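Local coordinates for D-glyceraldehyde dehydrogenase (NADP(+)) (Thermoplasma acidophilum, PDB 5IZD), which oxidises D-glyceraldehyde to (R)-glycerate with NADP(+) as the hydride acceptor, a step of the non-phosphorylated Entner-Doudoroff pathway, at residues A[61-64]-A[65-68]; A[108-111]-A[112-116]; A[299-302]-A[303-307]; A[326-329]-A[330-334]. One frame throughout, in Å; residues are numbered along the deposited sequence.

Contact 1: residues A[61-64]-A[65-68]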
loop_
_atom_site.group_PDB
_atom_site.type_symbol
_atom_site.label_atom_id
_atom_site.label_comp_id
_atom_site.label_asym_id
_atom_site.label_seq_id
_atom_site.Cartn_x
_atom_site.Cartn_y
_atom_site.Cartn_z
ATOM N N SER A 61 -15.271 8.693 -9.374
ATOM C CA SER A 61 -15.510 7.280 -9.169
ATOM C C SER A 61 -16.824 6.986 -8.425
ATOM O O SER A 61 -17.505 6.005 -8.768
ATOM C CB SER A 61 -14.305 6.609 -8.511
ATOM O OG SER A 61 -14.167 6.993 -7.161
ATOM N N VAL A 62 -17.249 7.850 -7.496
ATOM C CA VAL A 62 -18.496 7.566 -6.719
ATOM C C VAL A 62 -19.734 7.537 -7.624
ATOM O O VAL A 62 -20.549 6.592 -7.569
ATOM C CB VAL A 62 -18.778 8.560 -5.572
ATOM C CG1 VAL A 62 -20.121 8.296 -4.884
ATOM C CG2 VAL A 62 -17.673 8.495 -4.535
ATOM N N GLU A 63 -19.867 8.587 -8.423
ATOM C CA GLU A 63 -20.971 8.668 -9.361
ATOM C C GLU A 63 -20.881 7.572 -10.427
ATOM O O GLU A 63 -21.905 7.034 -10.797
ATOM C CB GLU A 63 -21.036 10.053 -9.981
ATOM C CG GLU A 63 -21.533 11.139 -9.008
ATOM C CD GLU A 63 -22.900 10.866 -8.345
ATOM O OE1 GLU A 63 -23.046 11.118 -7.135
ATOM O OE2 GLU A 63 -23.838 10.347 -8.973
ATOM N N ARG A 64 -19.667 7.200 -10.856
ATOM C CA ARG A 64 -19.549 6.142 -11.832
ATOM C C ARG A 64 -19.974 4.832 -11.174
ATOM O O ARG A 64 -20.684 4.048 -11.792
ATOM C CB ARG A 64 -18.150 6.057 -12.482
ATOM C CG ARG A 64 -17.767 7.214 -13.379
ATOM C CD ARG A 64 -16.457 6.976 -14.101
ATOM N NE ARG A 64 -15.299 6.789 -13.207
ATOM C CZ ARG A 64 -14.440 7.731 -12.779
ATOM N NH1 ARG A 64 -14.555 8.989 -13.186
ATOM N NH2 ARG A 64 -13.422 7.384 -11.970
ATOM N N SER A 65 -19.562 4.617 -9.914
ATOM C CA SER A 65 -19.961 3.452 -9.168
ATOM C C SER A 65 -21.454 3.346 -9.026
ATOM O O SER A 65 -21.924 2.254 -9.035
ATOM C CB SER A 65 -19.291 3.322 -7.782
ATOM O OG SER A 65 -19.847 4.202 -6.829
ATOM N N LYS A 66 -22.185 4.440 -8.874
ATOM C CA LYS A 66 -23.665 4.347 -8.701
ATOM C C LYS A 66 -24.366 3.753 -9.936
ATOM O O LYS A 66 -25.315 2.927 -9.800
ATOM C CB LYS A 66 -24.278 5.702 -8.391
ATOM C CG LYS A 66 -23.866 6.230 -7.012
ATOM C CD LYS A 66 -24.520 7.569 -6.668
ATOM C CE LYS A 66 -24.067 7.982 -5.275
ATOM N NZ LYS A 66 -24.429 9.403 -5.071
ATOM N N ILE A 67 -23.890 4.181 -11.110
ATOM C CA ILE A 67 -24.345 3.672 -12.429
ATOM C C ILE A 67 -23.966 2.189 -12.558
ATOM O O ILE A 67 -24.792 1.385 -12.955
ATOM C CB ILE A 67 -23.707 4.453 -13.603
ATOM C CG1 ILE A 67 -24.187 5.899 -13.627
ATOM C CG2 ILE A 67 -24.016 3.749 -14.921
ATOM C CD1 ILE A 67 -23.343 6.841 -14.498
ATOM N N ILE A 68 -22.742 1.829 -12.176
ATOM C CA ILE A 68 -22.320 0.431 -12.258
ATOM C C ILE A 68 -23.120 -0.476 -11.306
ATOM O O ILE A 68 -23.472 -1.645 -11.704
ATOM C CB ILE A 68 -20.799 0.275 -12.018
ATOM C CG1 ILE A 68 -19.995 0.971 -13.129
ATOM C CG2 ILE A 68 -20.371 -1.190 -11.867
ATOM C CD1 ILE A 68 -18.595 1.362 -12.728
#
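Val62 O is gripped twice, by the hydroxyl of Ser65 and by the backbone N of Lys66, one turn further along helix 39-77 of this aldehyde dehydrogenase fold. Ser65 OG gives the shorter bond, 2.6 Å to Val62 O. Lys66 N lies 3.0 Å from Val62 O, and both donors come from the same face of that carbonyl's plane. The serine hydroxyl can reach back because OG sits between its own backbone N and carbonyl carbon (chi1 76°). Ordinary helical bonds flank this pair: Ser65 N to Ser61 O at 2.7 Å and Ile68 N to Arg64 O at 3.1 Å. The bond from Ile67 N to Glu63 O is weak.

On the outer side, Glu63 and Lys66 form an i to i+3 salt bridge. Lys66 runs out extended beyond CG, while Glu63 bends at chi2 (-55°) to meet it. Val62 CG1 lies alongside the lysine chain, 4.0 Å from Lys66 CE.

The inner side faces other helices. Ile68 packs on Ile108 of helix 94-112 and on Leu163 of helix 153-164. Arg64 bonds through NE to Leu164 O, with a cation-pi contact to Trp56. Ser61 OG is hydrogen-bonded to Glu124 OE2 of the second subunit, tying this turn to the assembly. In the salt bridge, Lys66 NZ meets Glu63 OE1 at 3.0 Å, on the syn side and 31° out of the carboxylate plane.

Contact 2: residues A[108-111]-A[112-116]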
loop_
_atom_site.group_PDB
_atom_site.type_symbol
_atom_site.label_atom_id
_atom_site.label_comp_id
_atom_site.label_asym_id
_atom_site.label_seq_id
_atom_site.Cartn_x
_atom_site.Cartn_y
_atom_site.Cartn_z
ATOM N N ILE A 108 -18.969 -7.436 -10.785
ATOM C CA ILE A 108 -19.404 -6.072 -10.940
ATOM C C ILE A 108 -19.502 -5.379 -9.549
ATOM O O ILE A 108 -19.069 -4.232 -9.396
ATOM C CB ILE A 108 -20.720 -5.980 -11.694
ATOM C CG1 ILE A 108 -20.506 -6.333 -13.175
ATOM C CG2 ILE A 108 -21.251 -4.561 -11.594
ATOM C CD1 ILE A 108 -21.815 -6.574 -13.926
ATOM N N GLN A 109 -20.057 -6.064 -8.544
ATOM C CA GLN A 109 -20.067 -5.538 -7.177
ATOM C C GLN A 109 -18.649 -5.208 -6.674
ATOM O O GLN A 109 -18.380 -4.090 -6.288
ATOM C CB GLN A 109 -20.707 -6.517 -6.225
ATOM C CG GLN A 109 -20.740 -6.041 -4.787
ATOM C CD GLN A 109 -21.658 -4.862 -4.545
ATOM O OE1 GLN A 109 -22.587 -4.632 -5.281
ATOM N NE2 GLN A 109 -21.388 -4.111 -3.490
ATOM N N TYR A 110 -17.773 -6.185 -6.781
ATOM C CA TYR A 110 -16.421 -6.090 -6.262
ATOM C C TYR A 110 -15.667 -4.916 -6.894
ATOM O O TYR A 110 -15.066 -4.126 -6.161
ATOM C CB TYR A 110 -15.661 -7.370 -6.496
ATOM C CG TYR A 110 -14.182 -7.242 -6.158
ATOM C CD1 TYR A 110 -13.704 -7.438 -4.836
ATOM C CD2 TYR A 110 -13.242 -6.934 -7.164
ATOM C CE1 TYR A 110 -12.342 -7.330 -4.547
ATOM C CE2 TYR A 110 -11.899 -6.769 -6.858
ATOM C CZ TYR A 110 -11.461 -6.977 -5.550
ATOM O OH TYR A 110 -10.129 -6.814 -5.308
ATOM N N TYR A 111 -15.724 -4.774 -8.228
ATOM C CA TYR A 111 -14.996 -3.699 -8.878
ATOM C C TYR A 111 -15.565 -2.324 -8.554
ATOM O O TYR A 111 -14.789 -1.354 -8.328
ATOM C CB TYR A 111 -14.859 -3.897 -10.383
ATOM C CG TYR A 111 -13.902 -5.002 -10.750
ATOM C CD1 TYR A 111 -12.567 -4.913 -10.444
ATOM C CD2 TYR A 111 -14.337 -6.142 -11.401
ATOM C CE1 TYR A 111 -11.691 -5.915 -10.738
ATOM C CE2 TYR A 111 -13.467 -7.150 -11.743
ATOM C CZ TYR A 111 -12.129 -7.030 -11.417
ATOM O OH TYR A 111 -11.208 -8.033 -11.710
ATOM N N ALA A 112 -16.893 -2.221 -8.520
ATOM C CA ALA A 112 -17.535 -0.984 -8.127
ATOM C C ALA A 112 -17.194 -0.569 -6.699
ATOM O O ALA A 112 -17.063 0.627 -6.436
ATOM C CB ALA A 112 -19.036 -1.038 -8.345
ATOM N N GLU A 113 -16.971 -1.528 -5.799
ATOM C CA GLU A 113 -16.544 -1.191 -4.396
ATOM C C GLU A 113 -15.189 -0.498 -4.240
ATOM O O GLU A 113 -14.877 0.035 -3.159
ATOM C CB GLU A 113 -16.588 -2.423 -3.486
ATOM C CG GLU A 113 -18.012 -3.012 -3.235
ATOM C CD GLU A 113 -17.988 -4.395 -2.599
ATOM O OE1 GLU A 113 -16.948 -5.061 -2.754
ATOM O OE2 GLU A 113 -18.952 -4.844 -1.923
ATOM N N TRP A 114 -14.431 -0.429 -5.310
ATOM C CA TRP A 114 -13.163 0.259 -5.320
ATOM C C TRP A 114 -13.301 1.778 -5.449
ATOM O O TRP A 114 -12.328 2.470 -5.458
ATOM C CB TRP A 114 -12.237 -0.290 -6.373
ATOM C CG TRP A 114 -11.536 -1.483 -5.947
ATOM C CD1 TRP A 114 -11.724 -2.706 -6.397
ATOM C CD2 TRP A 114 -10.475 -1.562 -4.996
ATOM N NE1 TRP A 114 -10.884 -3.569 -5.803
ATOM C CE2 TRP A 114 -10.100 -2.888 -4.920
ATOM C CE3 TRP A 114 -9.821 -0.637 -4.192
ATOM C CZ2 TRP A 114 -9.091 -3.324 -4.087
ATOM C CZ3 TRP A 114 -8.839 -1.076 -3.359
ATOM C CH2 TRP A 114 -8.483 -2.395 -3.308
ATOM N N ALA A 115 -14.521 2.272 -5.540
ATOM C CA ALA A 115 -14.761 3.696 -5.631
ATOM C C ALA A 115 -14.065 4.496 -4.483
ATOM O O ALA A 115 -14.114 4.123 -3.326
ATOM C CB ALA A 115 -16.257 3.989 -5.674
ATOM N N ARG A 116 -13.412 5.580 -4.869
ATOM C CA ARG A 116 -12.664 6.472 -3.976
ATOM C C ARG A 116 -11.695 5.779 -2.999
ATOM O O ARG A 116 -11.493 6.214 -1.904
ATOM C CB ARG A 116 -13.580 7.489 -3.288
ATOM C CG ARG A 116 -14.629 6.928 -2.374
ATOM C CD ARG A 116 -15.583 7.990 -1.861
ATOM N NE ARG A 116 -16.773 7.376 -1.327
ATOM C CZ ARG A 116 -17.577 7.891 -0.419
ATOM N NH1 ARG A 116 -17.356 9.075 0.124
ATOM N NH2 ARG A 116 -18.625 7.204 -0.064
#
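Tyr110 and Trp114 lie side by side and point the same way. The edge of the indole is turned toward the tyrosine face in an offset edge-to-face pair. The centroids of the Tyr110 ring and the Trp114 five-membered ring are 5.0 Å apart, with planes at 85°. Trp114 NE1 also makes a weak bond to Tyr110 OH, at 3.4 Å.

Gln109 and Glu113 form the second pair, with amide and carboxylate planes 89° apart. Gln109 bends at chi2 (68°) to bring its amide over the glutamate. Gln109 NE2 then gives a nearly straight bond of 3.0 Å to Glu113 OE2, from above the carboxylate plane. Gln109 OE1 is taken by Lys72.

Glu113 N bonds Gln109 O at 3.0 Å. The chain then leaves helix 94-112 through a type I beta turn from Ala112 to Ala115.

Lys117 of the third subunit makes a salt bridge to Glu113 OE1, and Tyr69 OH of that subunit bonds Glu113 OE2. With an alanine here, that lysine would probably lose its charge partner and Gln109 NE2 its carboxylate acceptor. Both oxygens of the buried carboxylate thus have partners, and the charge of Lys117 is likely to favour the ionised form of Glu113 at this subunit interface.

Contact 3: residues A[299-302]-A[303-307]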
loop_
_atom_site.group_PDB
_atom_site.type_symbol
_atom_site.label_atom_id
_atom_site.label_comp_id
_atom_site.label_asym_id
_atom_site.label_seq_id
_atom_site.Cartn_x
_atom_site.Cartn_y
_atom_site.Cartn_z
ATOM N N SER A 299 -7.743 -45.563 -12.111
ATOM C CA SER A 299 -8.910 -46.457 -12.148
ATOM C C SER A 299 -10.162 -45.709 -11.646
ATOM O O SER A 299 -11.191 -45.682 -12.309
ATOM C CB SER A 299 -8.575 -47.676 -11.266
ATOM O OG SER A 299 -9.693 -48.493 -11.020
ATOM N N ARG A 300 -10.047 -45.043 -10.491
ATOM C CA ARG A 300 -11.160 -44.295 -9.910
ATOM C C ARG A 300 -11.545 -43.153 -10.866
ATOM O O ARG A 300 -12.735 -42.910 -11.097
ATOM C CB ARG A 300 -10.813 -43.773 -8.490
ATOM C CG ARG A 300 -10.681 -44.903 -7.477
ATOM C CD ARG A 300 -10.632 -44.448 -6.022
ATOM N NE ARG A 300 -11.887 -43.753 -5.723
ATOM C CZ ARG A 300 -12.088 -42.927 -4.699
ATOM N NH1 ARG A 300 -11.137 -42.676 -3.814
ATOM N NH2 ARG A 300 -13.299 -42.380 -4.556
ATOM N N PHE A 301 -10.545 -42.503 -11.471
ATOM C CA PHE A 301 -10.778 -41.353 -12.345
ATOM C C PHE A 301 -11.480 -41.762 -13.635
ATOM O O PHE A 301 -12.390 -41.067 -14.105
ATOM C CB PHE A 301 -9.460 -40.650 -12.699
ATOM C CG PHE A 301 -9.611 -39.491 -13.652
ATOM C CD1 PHE A 301 -10.548 -38.487 -13.413
ATOM C CD2 PHE A 301 -8.749 -39.359 -14.756
ATOM C CE1 PHE A 301 -10.661 -37.403 -14.282
ATOM C CE2 PHE A 301 -8.862 -38.268 -15.616
ATOM C CZ PHE A 301 -9.830 -37.303 -15.389
ATOM N N VAL A 302 -11.048 -42.871 -14.207
ATOM C CA VAL A 302 -11.756 -43.461 -15.350
ATOM C C VAL A 302 -13.231 -43.796 -15.010
ATOM O O VAL A 302 -14.167 -43.436 -15.772
ATOM C CB VAL A 302 -11.000 -44.682 -15.899
ATOM C CG1 VAL A 302 -11.857 -45.388 -16.960
ATOM C CG2 VAL A 302 -9.658 -44.243 -16.474
ATOM N N GLU A 303 -13.427 -44.456 -13.861
ATOM C CA GLU A 303 -14.778 -44.855 -13.384
ATOM C C GLU A 303 -15.679 -43.647 -13.171
ATOM O O GLU A 303 -16.823 -43.653 -13.619
ATOM C CB GLU A 303 -14.712 -45.712 -12.111
ATOM C CG GLU A 303 -16.034 -46.231 -11.580
ATOM C CD GLU A 303 -16.749 -47.181 -12.526
ATOM O OE1 GLU A 303 -17.976 -47.305 -12.384
ATOM O OE2 GLU A 303 -16.109 -47.803 -13.409
ATOM N N LEU A 304 -15.156 -42.571 -12.584
ATOM C CA LEU A 304 -15.972 -41.379 -12.412
ATOM C C LEU A 304 -16.308 -40.654 -13.736
ATOM O O LEU A 304 -17.455 -40.147 -13.937
ATOM C CB LEU A 304 -15.295 -40.426 -11.453
ATOM C CG LEU A 304 -15.322 -40.928 -10.017
ATOM C CD1 LEU A 304 -14.147 -40.320 -9.297
ATOM C CD2 LEU A 304 -16.627 -40.529 -9.354
ATOM N N SER A 305 -15.297 -40.619 -14.615
ATOM C CA SER A 305 -15.380 -39.970 -15.919
ATOM C C SER A 305 -16.486 -40.602 -16.803
ATOM O O SER A 305 -17.130 -39.900 -17.534
ATOM C CB SER A 305 -14.020 -39.985 -16.645
ATOM O OG SER A 305 -13.071 -39.092 -16.031
ATOM N N ARG A 306 -16.690 -41.911 -16.680
ATOM C CA ARG A 306 -17.729 -42.630 -17.471
ATOM C C ARG A 306 -19.151 -42.272 -17.091
ATOM O O ARG A 306 -20.074 -42.565 -17.868
ATOM C CB ARG A 306 -17.711 -44.118 -17.189
ATOM C CG ARG A 306 -16.448 -44.856 -17.472
ATOM C CD ARG A 306 -16.574 -46.260 -16.911
ATOM N NE ARG A 306 -16.992 -47.133 -17.997
ATOM C CZ ARG A 306 -16.212 -48.038 -18.588
ATOM N NH1 ARG A 306 -16.720 -48.752 -19.589
ATOM N NH2 ARG A 306 -14.932 -48.246 -18.177
ATOM N N LYS A 307 -19.334 -41.826 -15.846
ATOM C CA LYS A 307 -20.624 -41.492 -15.277
ATOM C C LYS A 307 -21.174 -40.159 -15.754
ATOM O O LYS A 307 -22.352 -39.884 -15.503
ATOM C CB LYS A 307 -20.547 -41.463 -13.748
#
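Glu303 opens the second half of this turn, its backbone N bonded to Ser299 O at 3.0 Å. Glu303 CB rests near both Ser299 O and Arg300 O, the carbonyls of the turn before.

Leu304 follows with N 2.9 Å from Arg300 O. Leu304 CG also comes within 3.4 Å of Arg300 O. Both Leu304 and Arg300 pack on Phe492 of the fourth subunit, and Arg300 holds Asp263 in a salt bridge.

Ser305 comes next. Its N and OG both bond Phe301 O, from opposite faces of that carbonyl's plane; OG is at 2.8 Å. With OG beside its own backbone N (chi1 -71°), the hydroxyl also sits over one face of the Phe301 ring, near the rim, with OG 3.4 Å from Phe301 CE1. The phenyl comes under it because its CG is anti to the backbone N (chi1 177°). Tyr274 OH is a further partner of Ser305 OG. Replacing Ser305 by an alanine would probably leave Phe301 O with the backbone bond alone in this turn, and Tyr274 OH without this partner.

Arg306 N bonds Val302 O at 3.1 Å, and Arg306 CG lies 3.2 Å from the same oxygen. Lys307 N then bonds Leu304 O.

A serine hydroxyl bonded back to the carbonyl four residues earlier is a familiar helix feature; here it lies where helix 294-305 packs on helix 262-274 and strand 366-369.

Contact 4: residues A[326-329]-A[330-334]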
loop_
_atom_site.group_PDB
_atom_site.type_symbol
_atom_site.label_atom_id
_atom_site.label_comp_id
_atom_site.label_asym_id
_atom_site.label_seq_id
_atom_site.Cartn_x
_atom_site.Cartn_y
_atom_site.Cartn_z
ATOM N N ALA A 326 -13.355 -26.441 -33.280
ATOM C CA ALA A 326 -12.856 -26.986 -31.966
ATOM C C ALA A 326 -13.023 -28.498 -31.939
ATOM O O ALA A 326 -12.143 -29.215 -31.491
ATOM C CB ALA A 326 -13.621 -26.379 -30.805
ATOM N N LEU A 327 -14.149 -29.000 -32.476
ATOM C CA LEU A 327 -14.345 -30.448 -32.578
ATOM C C LEU A 327 -13.297 -31.124 -33.466
ATOM O O LEU A 327 -12.735 -32.177 -33.074
ATOM C CB LEU A 327 -15.766 -30.788 -33.092
ATOM C CG LEU A 327 -16.083 -32.239 -33.407
ATOM C CD1 LEU A 327 -15.800 -33.075 -32.151
ATOM C CD2 LEU A 327 -17.525 -32.433 -33.970
ATOM N N GLN A 328 -13.076 -30.572 -34.673
ATOM C CA GLN A 328 -12.060 -31.086 -35.561
ATOM C C GLN A 328 -10.665 -31.043 -34.889
ATOM O O GLN A 328 -9.903 -31.958 -35.031
ATOM C CB GLN A 328 -11.989 -30.284 -36.867
ATOM C CG GLN A 328 -11.069 -30.922 -37.917
ATOM C CD GLN A 328 -10.905 -30.111 -39.209
ATOM O OE1 GLN A 328 -11.796 -30.070 -40.028
ATOM N NE2 GLN A 328 -9.742 -29.493 -39.400
ATOM N N ALA A 329 -10.337 -29.933 -34.231
ATOM C CA ALA A 329 -9.019 -29.773 -33.628
ATOM C C ALA A 329 -8.808 -30.832 -32.506
ATOM O O ALA A 329 -7.784 -31.454 -32.430
ATOM C CB ALA A 329 -8.822 -28.330 -33.137
ATOM N N THR A 330 -9.822 -31.049 -31.682
ATOM C CA THR A 330 -9.777 -32.047 -30.653
ATOM C C THR A 330 -9.552 -33.445 -31.230
ATOM O O THR A 330 -8.723 -34.186 -30.688
ATOM C CB THR A 330 -11.042 -31.972 -29.788
ATOM O OG1 THR A 330 -11.239 -30.640 -29.330
ATOM C CG2 THR A 330 -10.971 -32.908 -28.627
ATOM N N SER A 331 -10.228 -33.802 -32.337
ATOM C CA SER A 331 -10.006 -35.123 -32.976
ATOM C C SER A 331 -8.608 -35.310 -33.493
ATOM O O SER A 331 -8.065 -36.370 -33.365
ATOM C CB SER A 331 -10.956 -35.418 -34.171
ATOM O OG SER A 331 -12.241 -35.105 -33.759
ATOM N N GLU A 332 -8.059 -34.275 -34.109
ATOM C CA GLU A 332 -6.670 -34.274 -34.586
ATOM C C GLU A 332 -5.669 -34.528 -33.453
ATOM O O GLU A 332 -4.769 -35.307 -33.643
ATOM C CB GLU A 332 -6.338 -32.945 -35.270
ATOM C CG GLU A 332 -7.003 -32.818 -36.649
ATOM C CD GLU A 332 -6.935 -31.413 -37.209
ATOM O OE1 GLU A 332 -6.483 -30.491 -36.501
ATOM O OE2 GLU A 332 -7.370 -31.221 -38.351
ATOM N N ILE A 333 -5.866 -33.847 -32.312
ATOM C CA ILE A 333 -5.032 -33.970 -31.121
ATOM C C ILE A 333 -5.077 -35.435 -30.665
ATOM O O ILE A 333 -4.039 -36.058 -30.491
ATOM C CB ILE A 333 -5.449 -32.973 -29.997
ATOM C CG1 ILE A 333 -4.898 -31.562 -30.283
ATOM C CG2 ILE A 333 -4.853 -33.321 -28.635
ATOM C CD1 ILE A 333 -5.673 -30.427 -29.590
ATOM N N VAL A 334 -6.267 -36.006 -30.539
ATOM C CA VAL A 334 -6.405 -37.380 -30.084
ATOM C C VAL A 334 -5.742 -38.354 -31.063
ATOM O O VAL A 334 -4.999 -39.269 -30.635
ATOM C CB VAL A 334 -7.883 -37.740 -29.823
ATOM C CG1 VAL A 334 -8.070 -39.237 -29.578
ATOM C CG2 VAL A 334 -8.376 -36.919 -28.632
#
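Two hydroxyls fold back onto Ala326 O and Leu327 O, the carbonyls four residues before them. Thr330 OG1 lies 2.7 Å from Ala326 O, and Ser331 OG lies 3.0 Å from Leu327 O. In both residues the oxygen is anti to the carbonyl carbon and beside the backbone N, with chi1 -52° in Thr330. Each carbonyl therefore accepts two bonds from one residue, its backbone N on one face of the carbonyl plane and its hydroxyl on the other.

The backbone bonds are those of a regular alpha helix. Thr330 N reaches Ala326 O at 3.0 Å, and Ser331 N reaches Leu327 O at 3.1 Å. Glu332 N and Ile333 N continue the pattern to Gln328 O and Ala329 O.

One side-chain pair spans a turn on the exposed side. Gln328 NE2 makes a weak bond to Glu332 OE2, at 3.1 Å and with an N-H...O angle of 129°. Gln328 stretches out beyond CG, and its amide is turned 50° from the carboxylate plane.

Carbon-to-carbonyl contacts are few: Ile333 CG1 lies 3.6 Å from Ala329 O.

Ala326, near the helix start, has its side chain about 8 Å from the bound NADP. Leu327 packs on Gln350 and Phe363, and Thr330 on Leu321 and Ala384, all in loops. The whole contact lies on helix 324-339, which follows helix 294-305 in the chain and precedes strand 343-346.

The four contacts follow one another along the chain, each within a single stretch of helix or at its end. Contacts 1 and 2 are neighbours, with centres 9 Å apart. They join helix 39-77 to the end of helix 94-112: Val62 packs on Arg116, and Ser61 OG is a probable hydrogen-bond partner of Arg116 N. Contacts 3 and 4 lie on the successive helices 294-305 and 324-339, with centres 22 Å apart and no direct touch. The two pairs are distant, with centres 41 to 49 Å apart. Contacts 1, 2 and 3 each meet another subunit, and so lie where the tetramer is held together. No other chain touches contact 4, which belongs to the single subunit.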